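TRNA (guanosine(18)-2'-O)-methyltransferase (Aquifex aeolicus, PDB 1ZJR) transfers a methyl group from S-adenosyl-L-methionine to the ribose 2'-oxygen of guanosine 18 in a subset of tRNAs. Local coordinates at residues Tyr53-His58 and Phe79-Asp84; Ile100-Leu105 and Gln130-Glu135. All coordinates share one frame; numbering follows the deposited sequence.

Contact 1: residues Tyr53-His58 and Phe79-Asp84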
ATOM      1  N   TYR A  53      -0.418  -2.756   5.605  1.00 28.02           N
ATOM      2  CA  TYR A  53       1.023  -2.922   5.424  1.00 27.91           C
ATOM      3  C   TYR A  53       1.572  -2.250   4.172  1.00 27.58           C
ATOM      4  O   TYR A  53       1.130  -2.541   3.055  1.00 24.80           O
ATOM      5  CB  TYR A  53       1.388  -4.408   5.374  1.00 30.52           C
ATOM      6  CG  TYR A  53       0.918  -5.206   6.568  1.00 34.28           C
ATOM      7  CD1 TYR A  53      -0.250  -5.967   6.505  1.00 37.13           C
ATOM      8  CD2 TYR A  53       1.646  -5.207   7.759  1.00 37.24           C
ATOM      9  CE1 TYR A  53      -0.682  -6.716   7.599  1.00 39.44           C
ATOM     10  CE2 TYR A  53       1.223  -5.953   8.863  1.00 39.06           C
ATOM     11  CZ  TYR A  53       0.062  -6.703   8.774  1.00 40.94           C
ATOM     12  OH  TYR A  53      -0.350  -7.451   9.854  1.00 44.55           O
ATOM     13  N   LEU A  54       2.547  -1.366   4.372  1.00 26.07           N
ATOM     14  CA  LEU A  54       3.205  -0.651   3.278  1.00 26.94           C
ATOM     15  C   LEU A  54       4.700  -0.931   3.401  1.00 25.73           C
ATOM     16  O   LEU A  54       5.312  -0.595   4.415  1.00 28.51           O
ATOM     17  CB  LEU A  54       2.988   0.864   3.415  1.00 26.95           C
ATOM     18  CG  LEU A  54       3.066   1.815   2.205  1.00 33.32           C
ATOM     19  CD1 LEU A  54       3.680   3.117   2.671  1.00 31.54           C
ATOM     20  CD2 LEU A  54       3.853   1.236   1.053  1.00 31.45           C
ATOM     21  N   TYR A  55       5.279  -1.554   2.384  1.00 26.24           N
ATOM     22  CA  TYR A  55       6.708  -1.846   2.369  1.00 26.96           C
ATOM     23  C   TYR A  55       7.330  -0.900   1.364  1.00 28.44           C
ATOM     24  O   TYR A  55       6.654  -0.451   0.438  1.00 26.91           O
ATOM     25  CB  TYR A  55       6.963  -3.286   1.927  1.00 28.59           C
ATOM     26  CG  TYR A  55       6.447  -4.317   2.900  1.00 30.72           C
ATOM     27  CD1 TYR A  55       5.098  -4.670   2.923  1.00 31.57           C
ATOM     28  CD2 TYR A  55       7.304  -4.923   3.819  1.00 28.90           C
ATOM     29  CE1 TYR A  55       4.614  -5.599   3.837  1.00 31.53           C
ATOM     30  CE2 TYR A  55       6.829  -5.859   4.738  1.00 30.51           C
ATOM     31  CZ  TYR A  55       5.484  -6.190   4.742  1.00 31.77           C
ATOM     32  OH  TYR A  55       5.002  -7.105   5.650  1.00 33.25           O
ATOM     33  N   TYR A  56       8.608  -0.587   1.538  1.00 27.27           N
ATOM     34  CA  TYR A  56       9.265   0.313   0.602  1.00 29.33           C
ATOM     35  C   TYR A  56      10.752   0.025   0.452  1.00 29.81           C
ATOM     36  O   TYR A  56      11.398  -0.499   1.361  1.00 29.80           O
ATOM     37  CB  TYR A  56       9.049   1.768   1.031  1.00 28.33           C
ATOM     38  CG  TYR A  56       9.867   2.215   2.222  1.00 31.25           C
ATOM     39  CD1 TYR A  56      11.115   2.822   2.048  1.00 31.93           C
ATOM     40  CD2 TYR A  56       9.386   2.056   3.523  1.00 30.32           C
ATOM     41  CE1 TYR A  56      11.855   3.261   3.138  1.00 34.03           C
ATOM     42  CE2 TYR A  56      10.120   2.491   4.618  1.00 34.57           C
ATOM     43  CZ  TYR A  56      11.353   3.097   4.418  1.00 34.78           C
ATOM     44  OH  TYR A  56      12.070   3.553   5.500  1.00 36.63           O
ATOM     45  N   TYR A  57      11.272   0.361  -0.721  1.00 30.13           N
ATOM     46  CA  TYR A  57      12.675   0.179  -1.066  1.00 32.02           C
ATOM     47  C   TYR A  57      13.139   1.552  -1.541  1.00 34.62           C
ATOM     48  O   TYR A  57      12.490   2.159  -2.387  1.00 31.75           O
ATOM     49  CB  TYR A  57      12.778  -0.843  -2.199  1.00 31.11           C
ATOM     50  CG  TYR A  57      14.161  -1.032  -2.790  1.00 33.37           C
ATOM     51  CD1 TYR A  57      14.386  -0.812  -4.145  1.00 30.50           C
ATOM     52  CD2 TYR A  57      15.219  -1.509  -2.015  1.00 31.71           C
ATOM     53  CE1 TYR A  57      15.631  -1.070  -4.724  1.00 33.55           C
ATOM     54  CE2 TYR A  57      16.466  -1.769  -2.579  1.00 34.39           C
ATOM     55  CZ  TYR A  57      16.664  -1.550  -3.935  1.00 34.64           C
ATOM     56  OH  TYR A  57      17.887  -1.824  -4.504  1.00 35.58           O
ATOM     57  N   HIS A  58      14.242   2.057  -1.003  1.00 38.04           N
ATOM     58  CA  HIS A  58      14.702   3.373  -1.429  1.00 45.71           C
ATOM     59  C   HIS A  58      16.214   3.481  -1.593  1.00 49.11           C
ATOM     60  O   HIS A  58      16.971   2.708  -1.008  1.00 50.52           O
ATOM     61  CB  HIS A  58      14.196   4.437  -0.451  1.00 48.70           C
ATOM     62  CG  HIS A  58      14.473   5.841  -0.889  1.00 52.43           C
ATOM     63  ND1 HIS A  58      14.132   6.310  -2.141  1.00 54.00           N
ATOM     64  CD2 HIS A  58      15.046   6.882  -0.240  1.00 54.00           C
ATOM     65  CE1 HIS A  58      14.484   7.579  -2.243  1.00 56.03           C
ATOM     66  NE2 HIS A  58      15.040   7.951  -1.105  1.00 55.43           N
ATOM     67  N   PHE A  79       1.487   0.100   8.975  1.00 29.68           N
ATOM     68  CA  PHE A  79       2.819  -0.425   9.281  1.00 30.81           C
ATOM     69  C   PHE A  79       3.693  -0.161   8.064  1.00 31.98           C
ATOM     70  O   PHE A  79       3.410  -0.655   6.969  1.00 30.32           O
ATOM     71  CB  PHE A  79       2.794  -1.934   9.545  1.00 33.65           C
ATOM     72  CG  PHE A  79       2.256  -2.313  10.892  1.00 36.08           C
ATOM     73  CD1 PHE A  79       0.928  -2.693  11.044  1.00 39.54           C
ATOM     74  CD2 PHE A  79       3.085  -2.304  12.010  1.00 38.64           C
ATOM     75  CE1 PHE A  79       0.428  -3.062  12.293  1.00 41.00           C
ATOM     76  CE2 PHE A  79       2.599  -2.668  13.260  1.00 41.10           C
ATOM     77  CZ  PHE A  79       1.264  -3.050  13.402  1.00 40.99           C
ATOM     78  N   ILE A  80       4.744   0.626   8.258  1.00 31.55           N
ATOM     79  CA  ILE A  80       5.653   0.971   7.175  1.00 32.68           C
ATOM     80  C   ILE A  80       6.984   0.269   7.436  1.00 34.04           C
ATOM     81  O   ILE A  80       7.634   0.509   8.453  1.00 32.35           O
ATOM     82  CB  ILE A  80       5.842   2.503   7.108  1.00 33.70           C
ATOM     83  CG1 ILE A  80       4.466   3.179   7.019  1.00 34.35           C
ATOM     84  CG2 ILE A  80       6.680   2.881   5.899  1.00 34.24           C
ATOM     85  CD1 ILE A  80       4.499   4.694   7.120  1.00 33.57           C
ATOM     86  N   GLU A  81       7.373  -0.611   6.518  1.00 34.30           N
ATOM     87  CA  GLU A  81       8.603  -1.384   6.663  1.00 35.58           C
ATOM     88  C   GLU A  81       9.566  -1.256   5.488  1.00 35.04           C
ATOM     89  O   GLU A  81       9.202  -1.505   4.338  1.00 31.80           O
ATOM     90  CB  GLU A  81       8.254  -2.862   6.859  1.00 38.86           C
ATOM     91  CG  GLU A  81       9.442  -3.762   7.187  1.00 42.87           C
ATOM     92  CD  GLU A  81       9.026  -5.211   7.399  1.00 46.20           C
ATOM     93  OE1 GLU A  81       8.079  -5.445   8.183  1.00 46.36           O
ATOM     94  OE2 GLU A  81       9.645  -6.113   6.789  1.00 45.99           O
ATOM     95  N   LYS A  82      10.802  -0.881   5.797  1.00 34.46           N
ATOM     96  CA  LYS A  82      11.846  -0.732   4.792  1.00 35.41           C
ATOM     97  C   LYS A  82      12.357  -2.122   4.411  1.00 35.47           C
ATOM     98  O   LYS A  82      12.532  -2.981   5.271  1.00 35.70           O
ATOM     99  CB  LYS A  82      12.984   0.127   5.364  1.00 36.74           C
ATOM    100  CG  LYS A  82      14.229   0.236   4.486  1.00 40.11           C
ATOM    101  CD  LYS A  82      15.250   1.181   5.120  1.00 43.11           C
ATOM    102  CE  LYS A  82      16.620   1.042   4.481  1.00 47.79           C
ATOM    103  NZ  LYS A  82      17.607   2.001   5.060  1.00 51.98           N
ATOM    104  N   VAL A  83      12.574  -2.338   3.117  1.00 34.12           N
ATOM    105  CA  VAL A  83      13.058  -3.614   2.595  1.00 35.97           C
ATOM    106  C   VAL A  83      14.370  -3.347   1.858  1.00 37.35           C
ATOM    107  O   VAL A  83      14.502  -2.320   1.202  1.00 36.31           O
ATOM    108  CB  VAL A  83      12.030  -4.224   1.611  1.00 36.73           C
ATOM    109  CG1 VAL A  83      12.640  -5.395   0.858  1.00 40.12           C
ATOM    110  CG2 VAL A  83      10.793  -4.676   2.377  1.00 39.04           C
ATOM    111  N   ASP A  84      15.333  -4.261   1.972  1.00 38.31           N
ATOM    112  CA  ASP A  84      16.626  -4.089   1.306  1.00 41.08           C
ATOM    113  C   ASP A  84      16.710  -4.844  -0.009  1.00 39.78           C
ATOM    114  O   ASP A  84      17.575  -4.571  -0.838  1.00 39.94           O
ATOM    115  CB  ASP A  84      17.769  -4.558   2.210  1.00 45.05           C
ATOM    116  CG  ASP A  84      17.903  -3.726   3.459  1.00 47.96           C
ATOM    117  OD1 ASP A  84      17.857  -2.481   3.353  1.00 51.15           O
ATOM    118  OD2 ASP A  84      18.067  -4.316   4.547  1.00 52.04           O
TER
HETATM  119  O   HOH W   1       7.017  -7.867   7.725  1.00 62.50           O
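Four backbone hydrogen bonds tie Leu54 and Tyr56 to Phe79, Glu81 and Val83 in parallel register. Leu54 N gives a nearly straight bond to Phe79 O (2.8 Å) and Leu54 O accepts from Glu81 N; Tyr56 then repeats the pattern, its N to Glu81 O and its O from Val83 N at 2.8 Å.

The aromatic and apolar contacts divide between the two faces of the sheet. On one, with CG between the backbone N and the carbonyl carbon (chi1 75°), the Tyr56 ring is carried toward the neighbouring strand, where Lys82 CA sits over one face, 3.9 Å from the ring centroid. Lys82 CB comes within 3.5 Å of Tyr56 CZ; the first methylenes of the lysine suit a tyrosine ring, and the rest of the chain leads away. Ile80 CG2 meets Tyr56 CE2 at 3.7 Å. On the other face, Tyr53 and Phe79 lie side by side, their rings slid apart with little overlap, while Val83 CG2 packs at the edge of Tyr55, against CD2.

The polar ends of Tyr55 and Glu81 share a water, 3.0 Å from Tyr55 OH and donating to Glu81 OE1 at 2.7 Å.

The strands belong to a beta-alpha-beta unit through helix 68-71. Strand 26-31 bonds to the other side of strand 51-57, helix 36-49 covers Leu54 and Ile80, and helix 86-95 packs on Tyr55 and Val83.

Contact 2: residues Ile100-Leu105 and Gln130-Glu135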
ATOM      1  N   ILE A 100       1.268 -10.794  -7.325  1.00 30.51           N
ATOM      2  CA  ILE A 100       2.082  -9.588  -7.395  1.00 30.57           C
ATOM      3  C   ILE A 100       1.642  -8.780  -8.613  1.00 29.05           C
ATOM      4  O   ILE A 100       1.803  -9.218  -9.754  1.00 29.58           O
ATOM      5  CB  ILE A 100       3.578  -9.939  -7.522  1.00 30.41           C
ATOM      6  CG1 ILE A 100       3.960 -10.963  -6.446  1.00 30.98           C
ATOM      7  CG2 ILE A 100       4.421  -8.674  -7.393  1.00 31.14           C
ATOM      8  CD1 ILE A 100       3.699 -10.506  -5.018  1.00 29.02           C
ATOM      9  N   VAL A 101       1.081  -7.604  -8.350  1.00 27.87           N
ATOM     10  CA  VAL A 101       0.575  -6.706  -9.384  1.00 27.45           C
ATOM     11  C   VAL A 101       1.500  -5.491  -9.470  1.00 29.28           C
ATOM     12  O   VAL A 101       1.605  -4.712  -8.523  1.00 27.34           O
ATOM     13  CB  VAL A 101      -0.862  -6.253  -9.028  1.00 27.98           C
ATOM     14  CG1 VAL A 101      -1.428  -5.333 -10.109  1.00 27.93           C
ATOM     15  CG2 VAL A 101      -1.755  -7.487  -8.855  1.00 27.70           C
ATOM     16  N   ALA A 102       2.162  -5.325 -10.610  1.00 28.72           N
ATOM     17  CA  ALA A 102       3.101  -4.222 -10.761  1.00 28.15           C
ATOM     18  C   ALA A 102       2.805  -3.262 -11.900  1.00 27.59           C
ATOM     19  O   ALA A 102       2.436  -3.671 -12.997  1.00 26.75           O
ATOM     20  CB  ALA A 102       4.509  -4.774 -10.917  1.00 28.58           C
ATOM     21  N   THR A 103       2.979  -1.972 -11.632  1.00 28.12           N
ATOM     22  CA  THR A 103       2.768  -0.955 -12.654  1.00 27.10           C
ATOM     23  C   THR A 103       3.986  -1.033 -13.566  1.00 27.43           C
ATOM     24  O   THR A 103       5.114  -0.806 -13.126  1.00 27.75           O
ATOM     25  CB  THR A 103       2.711   0.453 -12.046  1.00 26.67           C
ATOM     26  OG1 THR A 103       3.909   0.684 -11.292  1.00 27.45           O
ATOM     27  CG2 THR A 103       1.495   0.591 -11.137  1.00 26.04           C
ATOM     28  N   TRP A 104       3.752  -1.361 -14.830  1.00 29.16           N
ATOM     29  CA  TRP A 104       4.828  -1.489 -15.810  1.00 30.11           C
ATOM     30  C   TRP A 104       4.390  -0.758 -17.075  1.00 30.45           C
ATOM     31  O   TRP A 104       3.399  -1.131 -17.707  1.00 29.44           O
ATOM     32  CB  TRP A 104       5.086  -2.981 -16.081  1.00 30.14           C
ATOM     33  CG  TRP A 104       6.209  -3.272 -17.043  1.00 31.91           C
ATOM     34  CD1 TRP A 104       6.091  -3.766 -18.308  1.00 33.27           C
ATOM     35  CD2 TRP A 104       7.616  -3.088 -16.813  1.00 30.63           C
ATOM     36  NE1 TRP A 104       7.335  -3.905 -18.883  1.00 34.11           N
ATOM     37  CE2 TRP A 104       8.288  -3.495 -17.990  1.00 32.15           C
ATOM     38  CE3 TRP A 104       8.371  -2.622 -15.728  1.00 30.54           C
ATOM     39  CZ2 TRP A 104       9.684  -3.448 -18.114  1.00 30.40           C
ATOM     40  CZ3 TRP A 104       9.761  -2.575 -15.851  1.00 30.47           C
ATOM     41  CH2 TRP A 104      10.401  -2.987 -17.040  1.00 30.57           C
ATOM     42  N   LEU A 105       5.122   0.293 -17.427  1.00 32.62           N
ATOM     43  CA  LEU A 105       4.794   1.106 -18.595  1.00 37.17           C
ATOM     44  C   LEU A 105       5.226   0.375 -19.857  1.00 39.20           C
ATOM     45  O   LEU A 105       6.378   0.461 -20.283  1.00 39.20           O
ATOM     46  CB  LEU A 105       5.489   2.471 -18.488  1.00 37.87           C
ATOM     47  CG  LEU A 105       4.931   3.639 -19.304  1.00 42.26           C
ATOM     48  CD1 LEU A 105       3.459   3.867 -18.951  1.00 40.19           C
ATOM     49  CD2 LEU A 105       5.745   4.895 -19.005  1.00 39.97           C
ATOM     50  N   GLN A 130      10.069   2.612 -15.966  1.00 29.72           N
ATOM     51  CA  GLN A 130       8.772   2.103 -16.404  1.00 30.73           C
ATOM     52  C   GLN A 130       7.826   1.784 -15.241  1.00 30.15           C
ATOM     53  O   GLN A 130       6.897   0.989 -15.382  1.00 32.05           O
ATOM     54  CB  GLN A 130       8.977   0.861 -17.280  1.00 32.25           C
ATOM     55  CG  GLN A 130       9.758   1.159 -18.560  1.00 34.60           C
ATOM     56  CD  GLN A 130       9.954  -0.061 -19.440  1.00 35.72           C
ATOM     57  OE1 GLN A 130       9.023  -0.537 -20.092  1.00 35.25           O
ATOM     58  NE2 GLN A 130      11.171  -0.579 -19.455  1.00 34.48           N
ATOM     59  N   GLY A 131       8.051   2.431 -14.102  1.00 29.85           N
ATOM     60  CA  GLY A 131       7.218   2.196 -12.933  1.00 28.03           C
ATOM     61  C   GLY A 131       8.051   1.450 -11.912  1.00 26.79           C
ATOM     62  O   GLY A 131       8.736   2.059 -11.085  1.00 26.61           O
ATOM     63  N   VAL A 132       7.990   0.126 -11.963  1.00 26.88           N
ATOM     64  CA  VAL A 132       8.785  -0.698 -11.071  1.00 27.38           C
ATOM     65  C   VAL A 132      10.053  -1.053 -11.846  1.00 28.32           C
ATOM     66  O   VAL A 132      10.141  -0.818 -13.051  1.00 28.20           O
ATOM     67  CB  VAL A 132       8.053  -2.005 -10.680  1.00 26.64           C
ATOM     68  CG1 VAL A 132       6.754  -1.675  -9.928  1.00 26.95           C
ATOM     69  CG2 VAL A 132       7.759  -2.834 -11.927  1.00 26.73           C
ATOM     70  N   SER A 133      11.034  -1.615 -11.155  1.00 28.68           N
ATOM     71  CA  SER A 133      12.279  -1.998 -11.808  1.00 29.91           C
ATOM     72  C   SER A 133      12.071  -3.259 -12.638  1.00 31.14           C
ATOM     73  O   SER A 133      11.067  -3.958 -12.489  1.00 29.56           O
ATOM     74  CB  SER A 133      13.348  -2.269 -10.756  1.00 29.11           C
ATOM     75  OG  SER A 133      12.926  -3.316  -9.901  1.00 29.38           O
ATOM     76  N   PRO A 134      13.010  -3.552 -13.550  1.00 31.62           N
ATOM     77  CA  PRO A 134      12.874  -4.755 -14.373  1.00 31.70           C
ATOM     78  C   PRO A 134      13.006  -5.995 -13.484  1.00 31.37           C
ATOM     79  O   PRO A 134      12.416  -7.040 -13.767  1.00 31.19           O
ATOM     80  CB  PRO A 134      14.027  -4.625 -15.367  1.00 32.27           C
ATOM     81  CG  PRO A 134      14.156  -3.138 -15.526  1.00 32.98           C
ATOM     82  CD  PRO A 134      14.050  -2.660 -14.094  1.00 31.63           C
ATOM     83  N   GLU A 135      13.784  -5.869 -12.413  1.00 30.86           N
ATOM     84  CA  GLU A 135      13.989  -6.973 -11.479  1.00 31.51           C
ATOM     85  C   GLU A 135      12.652  -7.369 -10.860  1.00 33.17           C
ATOM     86  O   GLU A 135      12.330  -8.553 -10.738  1.00 30.59           O
ATOM     87  CB  GLU A 135      14.967  -6.573 -10.370  1.00 32.16           C
ATOM     88  CG  GLU A 135      16.430  -6.417 -10.801  1.00 34.29           C
ATOM     89  CD  GLU A 135      16.681  -5.212 -11.707  1.00 35.96           C
ATOM     90  OE1 GLU A 135      16.183  -4.109 -11.403  1.00 34.21           O
ATOM     91  OE2 GLU A 135      17.395  -5.367 -12.721  1.00 36.43           O
TER
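Trp104 and Gln130 meet where the end of strand 99-103 runs beside the loop leading into helix 134-137, within the SPOUT methyltransferase fold of the TrmH family. Trp104 CB points away from the loop, but CG, anti to the backbone N (chi1 -178°), starts the indole back toward it. Gln130 CB lies over a face of the tryptophan's six-membered ring, 3.9 Å from its centroid, and the flat amide continues over the same ring system with its plane turned 36° from the indole. At the ring edge, Val132 O lies in plane 3.3 Å from Trp104 CZ3, while Val132 CG2 packs on Trp104 CE3 and Pro134 CG approaches Trp104 CH2. A wide flat side chain suits this place because it touches Gln130 and Val132 of the loop and Pro134 at the start of the helix; an alanine here would probably open a gap between them and leave the Gln130 side chain freer to turn. Val132 CG2 also reaches Ala102 CB at 3.9 Å.

Two backbone bonds hold the strand end against the loop. Leu105 N donates to Gln130 O at 2.8 Å, and Val132 N reaches Thr103 O in a longer bond of 3.2 Å. Gly131 lies between them with phi 110°, in a conformation where a CB would jam against the preceding carbonyl oxygen; it would also clash with Thr103 O.

Further out, Val132 packs on Val124 of strand 121-126. Thr103 belongs to the predicted S-adenosyl-L-methionine site, and its OG1 hydrogen-bonds a glycerol, probably from the crystallisation liquor. At the N-cap of helix 134-137, Ser133 OG accepts a hydrogen bond from Ile136 N.

How the contacts relate
Contacts 1 and 2 belong to the same parallel sheet, with centres 16 Å apart and nearest atoms about 6 Å apart, so they do not touch. Contact 1 pairs outermost strand 79-82 with strand 51-57; strands 26-31 and 121-126 then lie between that pair and strand 99-103 of contact 2. Asp31, at the end of strand 26-31, bridges the two: Tyr57 of contact 1 packs on it, and its OD2 accepts from Ser133 N of contact 2. Contact 1 is remote from the predicted S-adenosyl-L-methionine site, to which contact 2 contributes Thr103; the side chain of Thr103 is about 6 Å from that of Ile146, another residue of that predicted site.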